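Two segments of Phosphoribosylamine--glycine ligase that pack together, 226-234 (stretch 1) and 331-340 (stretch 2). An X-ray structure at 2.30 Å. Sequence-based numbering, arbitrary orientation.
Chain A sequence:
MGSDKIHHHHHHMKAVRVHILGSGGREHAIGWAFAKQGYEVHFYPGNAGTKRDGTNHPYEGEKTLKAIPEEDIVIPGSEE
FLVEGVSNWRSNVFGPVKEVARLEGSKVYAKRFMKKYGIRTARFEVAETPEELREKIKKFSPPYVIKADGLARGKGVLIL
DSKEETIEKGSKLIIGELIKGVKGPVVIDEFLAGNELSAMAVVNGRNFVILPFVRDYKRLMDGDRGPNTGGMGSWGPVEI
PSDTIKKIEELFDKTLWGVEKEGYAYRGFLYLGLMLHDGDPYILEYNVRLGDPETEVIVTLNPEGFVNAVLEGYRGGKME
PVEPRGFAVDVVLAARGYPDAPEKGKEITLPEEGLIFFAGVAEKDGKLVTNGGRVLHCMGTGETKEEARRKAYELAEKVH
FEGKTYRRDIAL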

ATOM      1  N   GLY A 226       0.849 -16.268 -12.412  1.00 41.53           N
ATOM      2  CA  GLY A 226       0.735 -15.069 -13.239  1.00 40.45           C
ATOM      3  C   GLY A 226       1.630 -13.976 -12.702  1.00 39.94           C
ATOM      4  O   GLY A 226       2.395 -14.214 -11.770  1.00 36.36           O
ATOM      5  N   PRO A 227       1.518 -12.775 -13.267  1.00 42.10           N
ATOM      6  CA  PRO A 227       2.348 -11.643 -12.865  1.00 42.18           C
ATOM      7  C   PRO A 227       1.995 -11.124 -11.503  1.00 40.20           C
ATOM      8  O   PRO A 227       0.891 -11.316 -11.044  1.00 41.77           O
ATOM      9  CB  PRO A 227       1.990 -10.572 -13.900  1.00 43.93           C
ATOM     10  CG  PRO A 227       0.581 -10.874 -14.283  1.00 44.39           C
ATOM     11  CD  PRO A 227       0.559 -12.393 -14.322  1.00 44.04           C
ATOM     12  N   ASN A 228       2.921 -10.429 -10.878  1.00 41.64           N
ATOM     13  CA  ASN A 228       2.633  -9.664  -9.678  1.00 42.22           C
ATOM     14  C   ASN A 228       1.769  -8.484 -10.060  1.00 42.62           C
ATOM     15  O   ASN A 228       1.866  -7.967 -11.167  1.00 39.83           O
ATOM     16  CB  ASN A 228       3.926  -9.143  -9.032  1.00 42.67           C
ATOM     17  CG  ASN A 228       4.601 -10.175  -8.121  1.00 50.10           C
ATOM     18  OD1 ASN A 228       4.030 -10.583  -7.099  1.00 56.55           O
ATOM     19  ND2 ASN A 228       5.832 -10.576  -8.473  1.00 47.83           N
ATOM     20  N   THR A 229       0.911  -8.084  -9.125  1.00 44.22           N
ATOM     21  CA  THR A 229       0.012  -6.940  -9.282  1.00 44.20           C
ATOM     22  C   THR A 229       0.157  -6.103  -8.025  1.00 43.55           C
ATOM     23  O   THR A 229       0.903  -6.455  -7.125  1.00 43.72           O
ATOM     24  CB  THR A 229      -1.490  -7.382  -9.438  1.00 43.13           C
ATOM     25  OG1 THR A 229      -1.962  -8.012  -8.242  1.00 44.24           O
ATOM     26  CG2 THR A 229      -1.661  -8.435 -10.487  1.00 43.18           C
ATOM     27  N   GLY A 230      -0.579  -5.009  -7.964  1.00 45.30           N
ATOM     28  CA  GLY A 230      -0.588  -4.158  -6.783  1.00 45.77           C
ATOM     29  C   GLY A 230      -1.525  -4.663  -5.706  1.00 46.36           C
ATOM     30  O   GLY A 230      -1.633  -3.980  -4.651  1.00 47.15           O
ATOM     31  N   GLY A 231      -2.228  -5.786  -6.027  1.00 44.51           N
ATOM     32  CA  GLY A 231      -3.021  -6.624  -5.112  1.00 42.62           C
ATOM     33  C   GLY A 231      -4.378  -7.101  -5.628  1.00 40.30           C
ATOM     34  O   GLY A 231      -5.207  -6.296  -5.993  1.00 40.20           O
HETATM   35  N   MSE A 232      -4.629  -8.407  -5.625  1.00 41.26           N
HETATM   36  CA  MSE A 232      -5.885  -8.978  -6.175  1.00 42.75           C
HETATM   37  C   MSE A 232      -6.984  -9.301  -5.125  1.00 43.83           C
HETATM   38  O   MSE A 232      -8.086  -9.749  -5.449  1.00 41.70           O
HETATM   39  CB  MSE A 232      -5.579 -10.196  -7.020  1.00 40.90           C
HETATM   40  CG  MSE A 232      -4.850  -9.825  -8.287  1.00 46.92           C
HETATM   41 SE   MSE A 232      -5.958  -8.677  -9.463  1.00 59.31          SE
HETATM   42  CE  MSE A 232      -7.186 -10.116 -10.328  1.00 60.26           C
ATOM     43  N   GLY A 233      -6.669  -9.071  -3.868  1.00 44.16           N
ATOM     44  CA  GLY A 233      -7.671  -9.126  -2.839  1.00 43.87           C
ATOM     45  C   GLY A 233      -6.966  -9.156  -1.516  1.00 44.58           C
ATOM     46  O   GLY A 233      -5.733  -9.218  -1.449  1.00 43.53           O
ATOM     47  N   SER A 234      -7.756  -9.115  -0.454  1.00 45.01           N
ATOM     48  CA  SER A 234      -7.227  -9.323   0.875  1.00 43.39           C
ATOM     49  C   SER A 234      -8.352  -9.672   1.811  1.00 40.38           C
ATOM     50  O   SER A 234      -9.539  -9.565   1.482  1.00 38.23           O
ATOM     51  CB  SER A 234      -6.477  -8.098   1.367  1.00 43.41           C
ATOM     52  OG  SER A 234      -7.355  -7.012   1.350  1.00 52.44           O
ATOM     53  N   VAL A 331     -12.558  -8.767  -2.654  1.00 39.50           N
ATOM     54  CA  VAL A 331     -12.305  -9.377  -3.931  1.00 38.82           C
ATOM     55  C   VAL A 331     -12.169  -8.229  -4.921  1.00 40.99           C
ATOM     56  O   VAL A 331     -13.114  -7.488  -5.147  1.00 40.04           O
ATOM     57  CB  VAL A 331     -13.419 -10.390  -4.412  1.00 39.49           C
ATOM     58  CG1 VAL A 331     -13.207 -10.788  -5.883  1.00 32.70           C
ATOM     59  CG2 VAL A 331     -13.458 -11.633  -3.564  1.00 33.88           C
ATOM     60  N   VAL A 332     -10.980  -8.102  -5.503  1.00 43.09           N
ATOM     61  CA  VAL A 332     -10.706  -7.105  -6.482  1.00 45.23           C
ATOM     62  C   VAL A 332     -11.173  -7.621  -7.856  1.00 46.09           C
ATOM     63  O   VAL A 332     -10.765  -8.709  -8.288  1.00 46.29           O
ATOM     64  CB  VAL A 332      -9.195  -6.744  -6.520  1.00 46.37           C
ATOM     65  CG1 VAL A 332      -8.938  -5.600  -7.508  1.00 49.16           C
ATOM     66  CG2 VAL A 332      -8.671  -6.356  -5.141  1.00 44.06           C
ATOM     67  N   LEU A 333     -12.034  -6.839  -8.526  1.00 45.21           N
ATOM     68  CA  LEU A 333     -12.251  -7.004  -9.971  1.00 44.16           C
ATOM     69  C   LEU A 333     -11.354  -6.044 -10.762  1.00 43.14           C
ATOM     70  O   LEU A 333     -11.369  -4.828 -10.553  1.00 40.03           O
ATOM     71  CB  LEU A 333     -13.709  -6.804 -10.357  1.00 45.60           C
ATOM     72  CG  LEU A 333     -14.709  -7.428  -9.394  1.00 40.30           C
ATOM     73  CD1 LEU A 333     -16.116  -7.005  -9.813  1.00 44.11           C
ATOM     74  CD2 LEU A 333     -14.539  -8.903  -9.376  1.00 45.96           C
ATOM     75  N   ALA A 334     -10.561  -6.621 -11.657  1.00 42.25           N
ATOM     76  CA  ALA A 334      -9.661  -5.876 -12.512  1.00 42.17           C
ATOM     77  C   ALA A 334     -10.032  -6.070 -13.988  1.00 42.86           C
ATOM     78  O   ALA A 334     -10.872  -6.902 -14.349  1.00 46.60           O
ATOM     79  CB  ALA A 334      -8.233  -6.302 -12.257  1.00 43.25           C
ATOM     80  N   ALA A 335      -9.431  -5.268 -14.841  1.00 42.78           N
ATOM     81  CA  ALA A 335      -9.710  -5.329 -16.259  1.00 43.33           C
ATOM     82  C   ALA A 335      -8.910  -6.428 -16.933  1.00 47.05           C
ATOM     83  O   ALA A 335      -7.809  -6.771 -16.503  1.00 49.68           O
ATOM     84  CB  ALA A 335      -9.384  -4.004 -16.896  1.00 43.39           C
ATOM     85  N   ARG A 336      -9.447  -6.965 -18.017  1.00 47.90           N
ATOM     86  CA  ARG A 336      -8.661  -7.803 -18.890  1.00 49.30           C
ATOM     87  C   ARG A 336      -7.423  -7.038 -19.336  1.00 48.41           C
ATOM     88  O   ARG A 336      -7.516  -5.885 -19.772  1.00 47.73           O
ATOM     89  CB  ARG A 336      -9.462  -8.213 -20.115  1.00 49.79           C
ATOM     90  CG  ARG A 336      -8.625  -9.002 -21.121  1.00 54.72           C
ATOM     91  CD  ARG A 336      -9.361  -9.418 -22.349  1.00 53.67           C
ATOM     92  NE  ARG A 336     -10.422 -10.359 -22.020  1.00 60.79           N
ATOM     93  CZ  ARG A 336     -11.726 -10.121 -22.107  1.00 63.43           C
ATOM     94  NH1 ARG A 336     -12.202  -8.940 -22.509  1.00 62.64           N
ATOM     95  NH2 ARG A 336     -12.573 -11.096 -21.785  1.00 64.04           N
ATOM     96  N   GLY A 337      -6.265  -7.685 -19.233  1.00 48.45           N
ATOM     97  CA  GLY A 337      -4.982  -7.051 -19.562  1.00 47.05           C
ATOM     98  C   GLY A 337      -4.154  -6.604 -18.361  1.00 45.90           C
ATOM     99  O   GLY A 337      -2.941  -6.402 -18.491  1.00 44.77           O
ATOM    100  N   TYR A 338      -4.794  -6.459 -17.201  1.00 43.88           N
ATOM    101  CA  TYR A 338      -4.126  -6.051 -15.981  1.00 45.33           C
ATOM    102  C   TYR A 338      -3.122  -7.104 -15.546  1.00 45.14           C
ATOM    103  O   TYR A 338      -3.508  -8.258 -15.477  1.00 45.67           O
ATOM    104  CB  TYR A 338      -5.168  -5.879 -14.854  1.00 46.55           C
ATOM    105  CG  TYR A 338      -4.563  -5.427 -13.529  1.00 45.33           C
ATOM    106  CD1 TYR A 338      -4.035  -4.151 -13.398  1.00 42.72           C
ATOM    107  CD2 TYR A 338      -4.538  -6.261 -12.418  1.00 43.41           C
ATOM    108  CE1 TYR A 338      -3.485  -3.709 -12.210  1.00 44.53           C
ATOM    109  CE2 TYR A 338      -3.979  -5.829 -11.212  1.00 42.84           C
ATOM    110  CZ  TYR A 338      -3.433  -4.548 -11.117  1.00 45.84           C
ATOM    111  OH  TYR A 338      -2.857  -4.075  -9.940  1.00 43.03           O
ATOM    112  N   PRO A 339      -1.874  -6.748 -15.199  1.00 45.35           N
ATOM    113  CA  PRO A 339      -1.389  -5.370 -15.077  1.00 48.28           C
ATOM    114  C   PRO A 339      -0.686  -4.728 -16.280  1.00 49.89           C
ATOM    115  O   PRO A 339      -0.646  -3.505 -16.363  1.00 51.31           O
ATOM    116  CB  PRO A 339      -0.380  -5.471 -13.918  1.00 48.15           C
ATOM    117  CG  PRO A 339      -0.133  -6.948 -13.711  1.00 45.54           C
ATOM    118  CD  PRO A 339      -0.822  -7.697 -14.805  1.00 45.84           C
ATOM    119  N   ASP A 340      -0.133  -5.513 -17.191  1.00 51.13           N
ATOM    120  CA  ASP A 340       0.770  -4.954 -18.189  1.00 54.19           C
ATOM    121  C   ASP A 340       0.093  -4.020 -19.203  1.00 54.29           C
ATOM    122  O   ASP A 340       0.768  -3.233 -19.871  1.00 56.06           O
ATOM    123  CB  ASP A 340       1.512  -6.087 -18.906  1.00 55.55           C
ATOM    124  CG  ASP A 340       2.469  -6.847 -17.978  1.00 61.97           C
ATOM    125  OD1 ASP A 340       2.374  -6.691 -16.726  1.00 59.81           O
ATOM    126  OD2 ASP A 340       3.354  -7.620 -18.426  1.00 68.09           O
TER
HETATM  127  O   HOH W   1      -9.310 -10.844  -7.325  1.00 35.57           O

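The most unusual feature of this contact is the cis peptide bond between Y338 and P339. The CA-to-CB bond of P339 points toward stretch 1: its CD lies 3.5 Å from CG of P227, and its CG lies 3.4 Å from the carbonyl O of N228. The two proline rings thus make an apolar contact, and P339 also rests against the N228 carbonyl. Y338 closes a type II turn that begins at A335, with N of Y338 3.1 Å from O of A335. G337 occupies the turn with phi/psi of 102/-19, where a CB would jam against the preceding carbonyl oxygen.

Y338 contributes at two levels. With chi1 at -179° (t), its ring reaches back to the first stretch, where CE2 packs 3.4 Å from CB of T229. Beyond it, the phenol OH of Y338 accepts a hydrogen bond from N of G230 (3.2 Å, N-H...O angle 161°), so the ring supplies apolar surface while its tip satisfies a main-chain amide. T229, with chi1 at 65° (p), uses OG1 to accept a hydrogen bond from N of G231 (3.2 Å, 139°).

M232 is present as selenomethionine, and its SE lies 3.9 Å from CE2 of Y338 and 5.1 Å from the centroid of that ring. The line from centroid to selenium is 75° off the ring normal, which places the heavy atom at the ring edge, near its plane. The CA-to-CB bond of M232 points sideways, but chi1, chi2 and chi3 are all m (-68°, -64°, -79°), and this folded conformation brings the chain end nearer the other stretch. There SE also meets CB of A334 at 4.3 Å. A long, flexible apolar chain suits this buried position, and the small methyl of A334, directed toward stretch 1, adds to the same apolar patch.

At the other end the contact becomes sheet-like. G233 and V331 form an antiparallel, non-hydrogen-bonded bridge pair, with CA atoms 4.8 Å apart. The adjoining hydrogen bond, from N of V332 to O of M232, is weak (3.3 Å, 155°). A water bridges the two stretches beside it, donating to O of M232 (2.5 Å) and to O of V332 (2.8 Å). The CA-to-CB bond of V332 points toward stretch 1, and with chi1 t its CG2 sits 3.6 Å from O of G231. Glycine suits position 233 because its phi/psi of 166/176 would jam a CB against the preceding carbonyl. Altogether the contact buries 434 Å², summed over both sides.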